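PDB 6BHC: pseudopodium-enriched atypical kinase 1 from Homo sapiens, which is a pseudokinase that dimerises through its kinase-like fold and probably works in cell signalling as a scaffold rather than as an efficient tyrosine kinase. Local coordinates for residues Leu184-Ser189 with Pro235-Val240; Glu152-Thr157 with Asn208-His213; His123-Val128 with Gln142-Val147; Val88-Ser93 with Arg131-Glu136. The protein carries 1 engineered substitution. All blocks are in the same frame, centred on the assembly; numbering follows the deposited sequence.

Interaction 1: residues Leu184-Ser189 with Pro235-Val240; sequences LLQLCS and PTRLIV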
loop_
_atom_site.group_PDB
_atom_site.type_symbol
_atom_site.label_atom_id
_atom_site.label_comp_id
_atom_site.label_asym_id
_atom_site.label_seq_id
_atom_site.Cartn_x
_atom_site.Cartn_y
_atom_site.Cartn_z
ATOM N N LEU A 184 -12.521 -4.377 24.115
ATOM C CA LEU A 184 -13.674 -3.536 24.422
ATOM C C LEU A 184 -14.119 -2.738 23.207
ATOM O O LEU A 184 -15.320 -2.488 23.034
ATOM C CB LEU A 184 -13.344 -2.599 25.586
ATOM C CG LEU A 184 -13.190 -3.239 26.970
ATOM C CD1 LEU A 184 -12.704 -2.215 27.987
ATOM C CD2 LEU A 184 -14.501 -3.867 27.422
ATOM N N LEU A 185 -13.174 -2.330 22.357
ATOM C CA LEU A 185 -13.528 -1.606 21.140
ATOM C C LEU A 185 -14.348 -2.479 20.198
ATOM O O LEU A 185 -15.316 -2.009 19.589
ATOM C CB LEU A 185 -12.262 -1.106 20.446
ATOM C CG LEU A 185 -12.470 -0.255 19.193
ATOM C CD1 LEU A 185 -13.282 0.975 19.537
ATOM C CD2 LEU A 185 -11.136 0.136 18.579
ATOM N N GLN A 186 -13.974 -3.753 20.061
ATOM C CA GLN A 186 -14.753 -4.660 19.224
ATOM C C GLN A 186 -16.130 -4.920 19.824
ATOM O O GLN A 186 -17.116 -5.053 19.090
ATOM C CB GLN A 186 -14.001 -5.973 19.028
ATOM C CG GLN A 186 -12.653 -5.822 18.350
ATOM C CD GLN A 186 -11.954 -7.150 18.161
ATOM O OE1 GLN A 186 -12.428 -8.019 17.429
ATOM N NE2 GLN A 186 -10.823 -7.320 18.832
ATOM N N LEU A 187 -16.215 -4.999 21.155
ATOM C CA LEU A 187 -17.507 -5.181 21.807
ATOM C C LEU A 187 -18.431 -4.006 21.518
ATOM O O LEU A 187 -19.608 -4.193 21.188
ATOM C CB LEU A 187 -17.318 -5.358 23.314
ATOM C CG LEU A 187 -18.603 -5.426 24.144
ATOM C CD1 LEU A 187 -19.462 -6.610 23.723
ATOM C CD2 LEU A 187 -18.288 -5.492 25.633
ATOM N N CYS A 188 -17.913 -2.781 21.636
ATOM C CA CYS A 188 -18.728 -1.607 21.349
ATOM C C CYS A 188 -19.198 -1.602 19.901
ATOM O O CYS A 188 -20.325 -1.184 19.609
ATOM C CB CYS A 188 -17.946 -0.333 21.675
ATOM S SG CYS A 188 -17.584 -0.145 23.440
ATOM N N SER A 189 -18.353 -2.074 18.981
ATOM C CA SER A 189 -18.750 -2.146 17.579
ATOM C C SER A 189 -19.940 -3.081 17.395
ATOM O O SER A 189 -20.905 -2.745 16.700
ATOM C CB SER A 189 -17.569 -2.599 16.721
ATOM O OG SER A 189 -16.505 -1.664 16.787
ATOM N N PRO A 235 -5.764 -15.559 18.744
ATOM C CA PRO A 235 -7.208 -15.318 18.834
ATOM C C PRO A 235 -7.530 -13.931 19.382
ATOM O O PRO A 235 -7.683 -13.761 20.591
ATOM C CB PRO A 235 -7.687 -16.412 19.791
ATOM C CG PRO A 235 -6.496 -16.717 20.632
ATOM C CD PRO A 235 -5.305 -16.551 19.732
ATOM N N THR A 236 -7.630 -12.949 18.489
ATOM C CA THR A 236 -7.874 -11.569 18.879
ATOM C C THR A 236 -9.174 -11.003 18.325
ATOM O O THR A 236 -9.492 -9.841 18.604
ATOM C CB THR A 236 -6.703 -10.678 18.441
ATOM O OG1 THR A 236 -6.435 -10.894 17.050
ATOM C CG2 THR A 236 -5.458 -11.004 19.248
ATOM N N ARG A 237 -9.933 -11.777 17.553
ATOM C CA ARG A 237 -11.226 -11.338 17.046
ATOM C C ARG A 237 -12.306 -11.691 18.063
ATOM O O ARG A 237 -12.541 -12.872 18.340
ATOM C CB ARG A 237 -11.529 -11.981 15.693
ATOM C CG ARG A 237 -12.953 -11.752 15.207
ATOM C CD ARG A 237 -13.199 -12.443 13.876
ATOM N NE ARG A 237 -14.585 -12.310 13.438
ATOM C CZ ARG A 237 -15.057 -12.820 12.306
ATOM N NH1 ARG A 237 -14.252 -13.495 11.496
ATOM N NH2 ARG A 237 -16.332 -12.654 11.983
ATOM N N LEU A 238 -12.956 -10.670 18.615
ATOM C CA LEU A 238 -14.001 -10.867 19.609
ATOM C C LEU A 238 -15.343 -11.077 18.922
ATOM O O LEU A 238 -15.656 -10.416 17.928
ATOM C CB LEU A 238 -14.074 -9.670 20.563
ATOM C CG LEU A 238 -15.098 -9.721 21.705
ATOM C CD1 LEU A 238 -14.526 -9.110 22.978
ATOM C CD2 LEU A 238 -16.387 -9.008 21.317
ATOM N N ILE A 239 -16.135 -11.999 19.462
ATOM C CA ILE A 239 -17.427 -12.357 18.893
ATOM C C ILE A 239 -18.448 -12.418 20.022
ATOM O O ILE A 239 -18.283 -13.194 20.973
ATOM C CB ILE A 239 -17.365 -13.692 18.133
ATOM C CG1 ILE A 239 -16.626 -13.506 16.803
ATOM C CG2 ILE A 239 -18.754 -14.244 17.904
ATOM C CD1 ILE A 239 -16.608 -14.737 15.923
ATOM N N VAL A 240 -19.490 -11.597 19.922
ATOM C CA VAL A 240 -20.561 -11.584 20.914
ATOM C C VAL A 240 -21.518 -12.729 20.618
ATOM O O VAL A 240 -21.964 -12.904 19.479
ATOM C CB VAL A 240 -21.296 -10.234 20.909
ATOM C CG1 VAL A 240 -22.326 -10.186 22.029
ATOM C CG2 VAL A 240 -20.309 -9.084 21.033
#
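Gln-186 reaches from helix 184-189 to the backbone around Leu-238 and ties together two elements of the C-terminal lobe of a protein kinase fold: the long helix 173-194, and strand 237-240, which leads into the place where active kinases carry their DFG motif. The amide acts as a residue of a neighbouring strand would, giving one bond and taking one on the two sides of Arg-237. Its NE2 gives a nearly straight bond to Thr-236 O (2.9 Å, 176°), which lies in the plane of the amide, while OE1 accepts Leu-238 N at 3.0 Å from above the carbonyl plane. Two bonds of opposite sense fix the amide's rotation, and both fall beside the classic beta bulge in which Thr-236 and Arg-237 face Val-212. A leucine at Gln-186 would probably leave Thr-236 O and Leu-238 N without these mates and weaken the tie to the helix. The solvent side is looser: Thr-236 offers little more than its carbonyl, and Pro-235 turns to His-213 instead. Arg-237 starts away from the helix, and its NE bonds to Phe-115 O. Inward the packing is close and apolar, with Leu-187 also leaning on Leu-209 and Leu-285. Leu-238 CD2 approaches Leu-187 N at 4.0 Å, and the side chains of Leu-187 and Val-240 meet at about a right angle, CD1 of the leucine 3.8 Å from CG2 of the valine.

Interaction 2: residues Glu152-Thr157 with Asn208-His213; sequences EVPCLT and NLLLVH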
loop_
_atom_site.group_PDB
_atom_site.type_symbol
_atom_site.label_atom_id
_atom_site.label_comp_id
_atom_site.label_asym_id
_atom_site.label_seq_id
_atom_site.Cartn_x
_atom_site.Cartn_y
_atom_site.Cartn_z
ATOM N N GLU A 152 -16.846 -19.785 12.273
ATOM C CA GLU A 152 -15.827 -19.106 13.074
ATOM C C GLU A 152 -15.596 -19.936 14.329
ATOM O O GLU A 152 -16.407 -19.918 15.259
ATOM C CB GLU A 152 -16.256 -17.682 13.413
ATOM C CG GLU A 152 -16.356 -16.745 12.213
ATOM C CD GLU A 152 -17.614 -16.964 11.392
ATOM O OE1 GLU A 152 -18.612 -17.468 11.950
ATOM O OE2 GLU A 152 -17.603 -16.635 10.186
ATOM N N VAL A 153 -14.488 -20.669 14.357
ATOM C CA VAL A 153 -14.201 -21.606 15.440
ATOM C C VAL A 153 -13.676 -20.855 16.657
ATOM O O VAL A 153 -12.635 -20.188 16.571
ATOM C CB VAL A 153 -13.199 -22.680 14.990
ATOM C CG1 VAL A 153 -12.809 -23.560 16.166
ATOM C CG2 VAL A 153 -13.791 -23.516 13.867
ATOM N N PRO A 154 -14.351 -20.931 17.802
ATOM C CA PRO A 154 -13.826 -20.289 19.010
ATOM C C PRO A 154 -12.750 -21.136 19.671
ATOM O O PRO A 154 -12.872 -22.357 19.791
ATOM C CB PRO A 154 -15.063 -20.165 19.907
ATOM C CG PRO A 154 -15.917 -21.312 19.500
ATOM C CD PRO A 154 -15.687 -21.515 18.021
ATOM N N CYS A 155 -11.681 -20.465 20.099
ATOM C CA CYS A 155 -10.586 -21.119 20.800
ATOM C C CYS A 155 -10.671 -20.959 22.310
ATOM O O CYS A 155 -10.131 -21.800 23.036
ATOM C CB CYS A 155 -9.242 -20.569 20.310
ATOM S SG CYS A 155 -9.056 -20.584 18.515
ATOM N N LEU A 156 -11.340 -19.912 22.783
ATOM C CA LEU A 156 -11.511 -19.631 24.203
ATOM C C LEU A 156 -12.471 -18.454 24.326
ATOM O O LEU A 156 -12.846 -17.830 23.329
ATOM C CB LEU A 156 -10.177 -19.324 24.894
ATOM C CG LEU A 156 -9.495 -17.987 24.591
ATOM C CD1 LEU A 156 -8.496 -17.649 25.686
ATOM C CD2 LEU A 156 -8.804 -18.002 23.235
ATOM N N THR A 157 -12.870 -18.164 25.558
ATOM C CA THR A 157 -13.676 -16.991 25.857
ATOM C C THR A 157 -12.804 -15.901 26.465
ATOM O O THR A 157 -11.650 -16.126 26.835
ATOM C CB THR A 157 -14.821 -17.333 26.813
ATOM O OG1 THR A 157 -14.280 -17.853 28.034
ATOM C CG2 THR A 157 -15.757 -18.359 26.195
ATOM N N ASN A 208 -19.577 -15.170 27.656
ATOM C CA ASN A 208 -20.385 -15.069 26.449
ATOM C C ASN A 208 -19.648 -14.385 25.305
ATOM O O ASN A 208 -20.193 -14.289 24.203
ATOM C CB ASN A 208 -21.691 -14.322 26.746
ATOM C CG ASN A 208 -22.607 -15.095 27.677
ATOM O OD1 ASN A 208 -22.644 -16.325 27.650
ATOM N ND2 ASN A 208 -23.350 -14.376 28.511
ATOM N N LEU A 209 -18.428 -13.912 25.540
ATOM C CA LEU A 209 -17.612 -13.282 24.512
ATOM C C LEU A 209 -16.535 -14.266 24.071
ATOM O O LEU A 209 -15.711 -14.696 24.886
ATOM C CB LEU A 209 -16.986 -11.988 25.030
ATOM C CG LEU A 209 -17.954 -10.980 25.658
ATOM C CD1 LEU A 209 -17.203 -9.768 26.191
ATOM C CD2 LEU A 209 -19.018 -10.556 24.659
ATOM N N LEU A 210 -16.543 -14.614 22.789
ATOM C CA LEU A 210 -15.644 -15.614 22.236
ATOM C C LEU A 210 -14.476 -14.951 21.516
ATOM O O LEU A 210 -14.604 -13.856 20.962
ATOM C CB LEU A 210 -16.391 -16.532 21.266
ATOM C CG LEU A 210 -17.744 -17.058 21.751
ATOM C CD1 LEU A 210 -18.452 -17.832 20.648
ATOM C CD2 LEU A 210 -17.566 -17.922 22.987
ATOM N N LEU A 211 -13.334 -15.636 21.522
ATOM C CA LEU A 211 -12.126 -15.180 20.845
ATOM C C LEU A 211 -11.770 -16.173 19.748
ATOM O O LEU A 211 -11.549 -17.357 20.026
ATOM C CB LEU A 211 -10.968 -15.031 21.833
ATOM C CG LEU A 211 -11.138 -13.929 22.876
ATOM C CD1 LEU A 211 -9.997 -13.956 23.879
ATOM C CD2 LEU A 211 -11.224 -12.576 22.191
ATOM N N VAL A 212 -11.713 -15.690 18.507
ATOM C CA VAL A 212 -11.406 -16.517 17.348
ATOM C C VAL A 212 -10.261 -15.873 16.575
ATOM O O VAL A 212 -9.850 -14.745 16.849
ATOM C CB VAL A 212 -12.629 -16.719 16.429
ATOM C CG1 VAL A 212 -13.836 -17.178 17.230
ATOM C CG2 VAL A 212 -12.941 -15.440 15.684
ATOM N N HIS A 213 -9.749 -16.612 15.597
ATOM C CA HIS A 213 -8.675 -16.125 14.744
ATOM C C HIS A 213 -9.239 -15.390 13.532
ATOM O O HIS A 213 -10.445 -15.386 13.274
ATOM C CB HIS A 213 -7.779 -17.278 14.292
ATOM C CG HIS A 213 -6.866 -17.792 15.361
ATOM N ND1 HIS A 213 -7.148 -18.919 16.102
ATOM C CD2 HIS A 213 -5.680 -17.329 15.819
ATOM C CE1 HIS A 213 -6.173 -19.130 16.967
ATOM N NE2 HIS A 213 -5.270 -18.178 16.816
HETATM O O HOH W 1 -10.788 -19.366 14.950
#
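Cys-155 N donates to Leu-211 O at 3.1 Å, and Leu-211 N in turn donates to Leu-156 O at 2.9 Å, so Leu-211 is held by both its N-H and its C=O. The two segments run in broadly opposed directions, 129° apart end to end, and the strand pairing is brief. At Thr-157 and Leu-210, a non-hydrogen-bonded pair, the backbones draw together and Thr-157 CA comes within 3.2 Å of Leu-209 O. Where the chains part at the other end, one water bridges them, donating to Val-153 O and accepting from His-213 N. The side chains follow this wedge. Val-212 CG1 lies anti to its own carbonyl carbon (chi1 -50°), which brings it to 3.3 Å from Val-153 O and against Pro-154 CA. Pro-154 CB rests on Leu-210 CB, and the far branch of that leucine, CD2, meets Thr-157 CG2 at 3.7 Å. Leu-156 CD2 lies against Leu-211 CB on the side of the sheet covered by Phe-161 of helix 158-163. At the outer end Cys-155 SG approaches His-213 ND1 at 3.5 Å, obliquely to the ring. Thr-157 is the N-cap of helix 158-163, and its own N bonds to Asp-160. A segment that follows the N-lobe sheet and packs on the strand after the catalytic loop is the hinge of a protein kinase; Leu-210 matches the leucine that floors the adenine pocket in active relatives, and here Tyr-73 lies against it, consistent with an unusual cleft.

Interaction 3: residues His123-Val128 with Gln142-Val147; sequences HFLAEV and QRSHVV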
loop_
_atom_site.group_PDB
_atom_site.type_symbol
_atom_site.label_atom_id
_atom_site.label_comp_id
_atom_site.label_asym_id
_atom_site.label_seq_id
_atom_site.Cartn_x
_atom_site.Cartn_y
_atom_site.Cartn_z
ATOM N N HIS A 123 -28.655 -25.279 11.964
ATOM C CA HIS A 123 -28.905 -25.842 13.283
ATOM C C HIS A 123 -29.886 -26.996 13.140
ATOM O O HIS A 123 -30.646 -27.070 12.172
ATOM C CB HIS A 123 -29.448 -24.787 14.251
ATOM C CG HIS A 123 -30.656 -24.067 13.741
ATOM N ND1 HIS A 123 -31.918 -24.620 13.764
ATOM C CD2 HIS A 123 -30.795 -22.839 13.186
ATOM C CE1 HIS A 123 -32.783 -23.764 13.250
ATOM N NE2 HIS A 123 -32.126 -22.675 12.892
ATOM N N PHE A 124 -29.859 -27.895 14.121
ATOM C CA PHE A 124 -30.718 -29.074 14.108
ATOM C C PHE A 124 -30.719 -29.695 15.497
ATOM O O PHE A 124 -29.890 -29.364 16.349
ATOM C CB PHE A 124 -30.261 -30.093 13.056
ATOM C CG PHE A 124 -28.843 -30.561 13.237
ATOM C CD1 PHE A 124 -27.791 -29.864 12.667
ATOM C CD2 PHE A 124 -28.563 -31.702 13.973
ATOM C CE1 PHE A 124 -26.486 -30.293 12.831
ATOM C CE2 PHE A 124 -27.260 -32.137 14.141
ATOM C CZ PHE A 124 -26.221 -31.431 13.569
ATOM N N LEU A 125 -31.668 -30.602 15.713
ATOM C CA LEU A 125 -31.725 -31.401 16.927
ATOM C C LEU A 125 -30.944 -32.693 16.733
ATOM O O LEU A 125 -30.879 -33.241 15.629
ATOM C CB LEU A 125 -33.174 -31.726 17.299
ATOM C CG LEU A 125 -34.111 -30.552 17.581
ATOM C CD1 LEU A 125 -35.532 -31.048 17.803
ATOM C CD2 LEU A 125 -33.625 -29.756 18.781
ATOM N N ALA A 126 -30.352 -33.182 17.819
ATOM C CA ALA A 126 -29.549 -34.393 17.740
ATOM C C ALA A 126 -29.389 -34.992 19.128
ATOM O O ALA A 126 -29.335 -34.272 20.128
ATOM C CB ALA A 126 -28.172 -34.115 17.126
ATOM N N GLU A 127 -29.306 -36.321 19.172
ATOM C CA GLU A 127 -29.003 -37.040 20.404
ATOM C C GLU A 127 -27.495 -37.013 20.622
ATOM O O GLU A 127 -26.736 -37.597 19.843
ATOM C CB GLU A 127 -29.526 -38.472 20.333
ATOM C CG GLU A 127 -31.039 -38.583 20.258
ATOM C CD GLU A 127 -31.515 -40.020 20.163
ATOM O OE1 GLU A 127 -30.679 -40.910 19.902
ATOM O OE2 GLU A 127 -32.724 -40.261 20.355
ATOM N N VAL A 128 -27.059 -36.331 21.675
ATOM C CA VAL A 128 -25.637 -36.136 21.944
ATOM C C VAL A 128 -25.238 -36.997 23.137
ATOM O O VAL A 128 -25.972 -37.041 24.136
ATOM C CB VAL A 128 -25.320 -34.652 22.195
ATOM C CG1 VAL A 128 -23.821 -34.431 22.338
ATOM C CG2 VAL A 128 -25.882 -33.793 21.075
ATOM N N GLN A 142 -29.050 -40.819 27.232
ATOM C CA GLN A 142 -28.872 -39.944 26.083
ATOM C C GLN A 142 -30.088 -39.047 25.894
ATOM O O GLN A 142 -31.233 -39.487 26.021
ATOM C CB GLN A 142 -28.621 -40.771 24.823
ATOM C CG GLN A 142 -28.069 -39.969 23.659
ATOM C CD GLN A 142 -27.068 -40.757 22.839
ATOM O OE1 GLN A 142 -26.271 -40.187 22.095
ATOM N NE2 GLN A 142 -27.101 -42.077 22.977
ATOM N N ARG A 143 -29.832 -37.775 25.593
ATOM C CA ARG A 143 -30.882 -36.780 25.448
ATOM C C ARG A 143 -30.673 -35.980 24.169
ATOM O O ARG A 143 -29.585 -35.970 23.584
ATOM C CB ARG A 143 -30.931 -35.834 26.655
ATOM C CG ARG A 143 -31.234 -36.537 27.964
ATOM C CD ARG A 143 -32.096 -35.679 28.868
ATOM N NE ARG A 143 -32.857 -36.496 29.810
ATOM C CZ ARG A 143 -33.776 -36.020 30.642
ATOM N NH1 ARG A 143 -34.054 -34.724 30.656
ATOM N NH2 ARG A 143 -34.419 -36.842 31.460
ATOM N N SER A 144 -31.736 -35.305 23.743
ATOM C CA SER A 144 -31.709 -34.498 22.532
ATOM C C SER A 144 -31.367 -33.055 22.870
ATOM O O SER A 144 -31.894 -32.486 23.831
ATOM C CB SER A 144 -33.058 -34.563 21.812
ATOM O OG SER A 144 -33.043 -33.775 20.635
ATOM N N HIS A 145 -30.478 -32.467 22.073
ATOM C CA HIS A 145 -30.025 -31.101 22.280
ATOM C C HIS A 145 -30.044 -30.347 20.959
ATOM O O HIS A 145 -30.019 -30.939 19.877
ATOM C CB HIS A 145 -28.611 -31.059 22.881
ATOM C CG HIS A 145 -28.534 -31.583 24.281
ATOM N ND1 HIS A 145 -28.450 -30.756 25.380
ATOM C CD2 HIS A 145 -28.529 -32.849 24.761
ATOM C CE1 HIS A 145 -28.397 -31.490 26.478
ATOM N NE2 HIS A 145 -28.444 -32.763 26.129
ATOM N N VAL A 146 -30.088 -29.022 21.064
ATOM C CA VAL A 146 -29.999 -28.155 19.895
ATOM C C VAL A 146 -28.531 -28.017 19.511
ATOM O O VAL A 146 -27.706 -27.580 20.320
ATOM C CB VAL A 146 -30.629 -26.782 20.169
ATOM C CG1 VAL A 146 -30.475 -25.877 18.954
ATOM C CG2 VAL A 146 -32.094 -26.936 20.545
ATOM N N VAL A 147 -28.203 -28.393 18.280
ATOM C CA VAL A 147 -26.840 -28.331 17.766
ATOM C C VAL A 147 -26.774 -27.236 16.715
ATOM O O VAL A 147 -27.559 -27.235 15.760
ATOM C CB VAL A 147 -26.395 -29.683 17.183
ATOM C CG1 VAL A 147 -25.015 -29.561 16.559
ATOM C CG2 VAL A 147 -26.405 -30.755 18.264
#
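The ring of Phe-124 takes Val-147 on one face, in the antiparallel hairpin that forms the fourth and fifth strands of the kinase N-lobe. Val-147 CB stands over that face, 4.2 Å from the ring centroid and displaced toward the rim, a CH-pi contact. At the far end of the ring CZ meets Val-147 CG1 at 3.7 Å. CG of Phe-124 sits between its backbone N and carbonyl carbon (chi1 58°); the ring beyond it and the valine lie side by side, pointing the same way. Phe-49 meets the same ring with its plane at about 45°. An alanine at Phe-124 would probably strip Val-147 CB and CG1 of their aromatic cover and leave Phe-49 without its ring partner. The backbones are firmly joined: Phe-124 and Val-147 exchange two hydrogen bonds, Val-147 N to Phe-124 O being 2.7 Å, and Ala-126 and His-145 exchange two more. On this buried face Val-147 CG2 also fits against Ala-126 CB (4.0 Å) and Val-128 CG2. The other face, with Glu-127 and Ser-144, is largely exposed, and there Leu-125 CD2 touches Val-146 CG2 at 3.7 Å.

Interaction 4: residues Val88-Ser93 with Arg131-Glu136; sequences VKICKS and RLLPWE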
loop_
_atom_site.group_PDB
_atom_site.type_symbol
_atom_site.label_atom_id
_atom_site.label_comp_id
_atom_site.label_asym_id
_atom_site.label_seq_id
_atom_site.Cartn_x
_atom_site.Cartn_y
_atom_site.Cartn_z
ATOM N N VAL A 88 -18.949 -27.263 16.133
ATOM C CA VAL A 88 -20.242 -27.783 16.562
ATOM C C VAL A 88 -20.586 -27.145 17.900
ATOM O O VAL A 88 -19.857 -27.314 18.885
ATOM C CB VAL A 88 -20.225 -29.316 16.664
ATOM C CG1 VAL A 88 -21.472 -29.809 17.368
ATOM C CG2 VAL A 88 -20.110 -29.934 15.279
ATOM N N LYS A 89 -21.691 -26.407 17.935
ATOM C CA LYS A 89 -22.139 -25.708 19.134
ATOM C C LYS A 89 -23.316 -26.474 19.728
ATOM O O LYS A 89 -24.401 -26.512 19.137
ATOM C CB LYS A 89 -22.519 -24.266 18.801
ATOM C CG LYS A 89 -22.988 -23.448 19.988
ATOM C CD LYS A 89 -23.435 -22.054 19.567
ATOM C CE LYS A 89 -23.923 -21.249 20.762
ATOM N NZ LYS A 89 -24.323 -19.863 20.385
ATOM N N ILE A 90 -23.102 -27.081 20.891
ATOM C CA ILE A 90 -24.116 -27.882 21.569
ATOM C C ILE A 90 -24.674 -27.049 22.716
ATOM O O ILE A 90 -24.016 -26.873 23.747
ATOM C CB ILE A 90 -23.543 -29.213 22.074
ATOM C CG1 ILE A 90 -22.758 -29.917 20.966
ATOM C CG2 ILE A 90 -24.661 -30.114 22.579
ATOM C CD1 ILE A 90 -22.088 -31.199 21.418
ATOM N N CYS A 91 -25.895 -26.550 22.549
ATOM C CA CYS A 91 -26.476 -25.601 23.485
ATOM C C CYS A 91 -26.949 -26.300 24.759
ATOM O O CYS A 91 -27.204 -27.507 24.784
ATOM C CB CYS A 91 -27.631 -24.852 22.821
ATOM S SG CYS A 91 -27.146 -23.997 21.301
ATOM N N LYS A 92 -27.065 -25.516 25.832
ATOM C CA LYS A 92 -27.403 -26.085 27.131
ATOM C C LYS A 92 -28.904 -26.281 27.308
ATOM O O LYS A 92 -29.325 -27.144 28.085
ATOM C CB LYS A 92 -26.852 -25.200 28.249
ATOM C CG LYS A 92 -25.332 -25.092 28.261
ATOM C CD LYS A 92 -24.843 -24.196 29.387
ATOM C CE LYS A 92 -23.321 -24.120 29.415
ATOM N NZ LYS A 92 -22.832 -23.215 30.497
ATOM N N SER A 93 -29.720 -25.504 26.606
ATOM C CA SER A 93 -31.173 -25.607 26.733
ATOM C C SER A 93 -31.869 -25.309 25.408
ATOM O O SER A 93 -32.972 -25.787 25.153
ATOM C CB SER A 93 -31.682 -24.660 27.821
ATOM O OG SER A 93 -31.175 -25.025 29.093
ATOM N N ARG A 131 -21.135 -37.866 27.641
ATOM C CA ARG A 131 -19.713 -37.681 27.900
ATOM C C ARG A 131 -19.175 -36.396 27.282
ATOM O O ARG A 131 -18.150 -35.882 27.741
ATOM C CB ARG A 131 -18.927 -38.883 27.380
ATOM C CG ARG A 131 -19.147 -39.170 25.906
ATOM C CD ARG A 131 -18.325 -40.363 25.447
ATOM N NE ARG A 131 -18.534 -40.652 24.032
ATOM C CZ ARG A 131 -17.865 -40.066 23.044
ATOM N NH1 ARG A 131 -16.939 -39.156 23.316
ATOM N NH2 ARG A 131 -18.121 -40.388 21.783
ATOM N N LEU A 132 -19.846 -35.862 26.259
ATOM C CA LEU A 132 -19.417 -34.608 25.653
ATOM C C LEU A 132 -19.873 -33.401 26.461
ATOM O O LEU A 132 -19.211 -32.357 26.436
ATOM C CB LEU A 132 -19.948 -34.508 24.221
ATOM C CG LEU A 132 -19.463 -35.568 23.232
ATOM C CD1 LEU A 132 -20.198 -35.424 21.907
ATOM C CD2 LEU A 132 -17.959 -35.451 23.042
ATOM N N LEU A 133 -20.984 -33.525 27.181
ATOM C CA LEU A 133 -21.542 -32.410 27.932
ATOM C C LEU A 133 -20.981 -32.406 29.347
ATOM O O LEU A 133 -21.129 -33.406 30.063
ATOM C CB LEU A 133 -23.055 -32.504 27.979
ATOM C CG LEU A 133 -23.729 -32.647 26.617
ATOM C CD1 LEU A 133 -25.223 -32.823 26.785
ATOM C CD2 LEU A 133 -23.418 -31.441 25.746
ATOM N N PRO A 134 -20.334 -31.325 29.786
ATOM C CA PRO A 134 -19.814 -31.303 31.161
ATOM C C PRO A 134 -20.904 -31.267 32.216
ATOM O O PRO A 134 -20.677 -31.742 33.335
ATOM C CB PRO A 134 -18.956 -30.028 31.195
ATOM C CG PRO A 134 -18.714 -29.676 29.757
ATOM C CD PRO A 134 -19.924 -30.141 29.016
ATOM N N TRP A 135 -22.079 -30.725 31.898
ATOM C CA TRP A 135 -23.159 -30.585 32.866
ATOM C C TRP A 135 -24.059 -31.813 32.939
ATOM O O TRP A 135 -25.146 -31.736 33.519
ATOM C CB TRP A 135 -24.001 -29.345 32.543
ATOM C CG TRP A 135 -24.694 -29.410 31.213
ATOM C CD1 TRP A 135 -25.911 -29.968 30.947
ATOM C CD2 TRP A 135 -24.209 -28.895 29.966
ATOM N NE1 TRP A 135 -26.213 -29.836 29.613
ATOM C CE2 TRP A 135 -25.184 -29.179 28.989
ATOM C CE3 TRP A 135 -23.046 -28.221 29.582
ATOM C CZ2 TRP A 135 -25.030 -28.813 27.653
ATOM C CZ3 TRP A 135 -22.895 -27.860 28.255
ATOM C CH2 TRP A 135 -23.881 -28.157 27.307
ATOM N N GLU A 136 -23.632 -32.941 32.371
ATOM C CA GLU A 136 -24.423 -34.166 32.402
ATOM C C GLU A 136 -23.603 -35.320 32.969
ATOM O O GLU A 136 -22.496 -35.111 33.478
ATOM C CB GLU A 136 -24.932 -34.512 31.000
ATOM C CG GLU A 136 -25.986 -33.560 30.448
ATOM C CD GLU A 136 -27.392 -34.121 30.553
ATOM O OE1 GLU A 136 -27.888 -34.283 31.688
ATOM O OE2 GLU A 136 -27.998 -34.412 29.500
#
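Lys-92, just past the end of strand 85-91, lays its aliphatic chain on the indole of Trp-135, which belongs to the long connection between the fourth and fifth strands of the kinase N-lobe. No hydrogen bond crosses the contact; shape carries it. Lys-92 CG stands 3.5 Å above the plane of the indole, toward its rim, and lies 3.7 Å from the centroid of the six-membered ring, a CH-pi contact. Beyond CG the lysine chain is extended, and CE keeps near the ring at 3.9 Å from Trp-135 CZ3, while NZ makes a weak hydrogen bond to Gly-69 O. The opposite face of the indole lies over Leu-133 CB, so the ring is sandwiched between a strand-end lysine and a leucine of its own turn, a type I beta turn from Leu-133 to Glu-136. The position of CG between the backbone N and carbonyl carbon of Trp-135 (chi1 63°) starts the side chain on this path. At the ring's edge, in plane, Ile-90 O approaches CH2 at 3.8 Å. The strand corresponds to the canonical third strand of the kinase N-lobe, and Lys-89 on it occupies the place of the ATP-binding lysine of active kinases; here its NZ forms a salt bridge to Asp-70. Next along, Ile-90 points toward the loop. Its CG2 meets Leu-133 CD2 at 3.7 Å, the two side chains crossing obliquely, and Leu-133 packs as well on His-145 of strand 143-150.

Overall arrangement
The four contacts fall into two touching pairs within one kinase domain. Interactions 3 and 4, centres about 9 Å apart, share the N-lobe sheet, where strands 85-91 and 143-150 are neighbours joined by a probable hydrogen bond from Cys-91 N to Val-146 O. Interactions 1 and 2, about 10 Å apart, meet through neighbouring strands 209-212 and 237-240 on the C-lobe side of the hinge. Within each pair the segments alternate along the chain, and the first pair closes before the second opens. Between interactions 2 and 4 the centres are about 17 Å apart, and the hinge following strand 143-150 links the lobes, so the contacts sample both lobes, with interaction 2 at their junction.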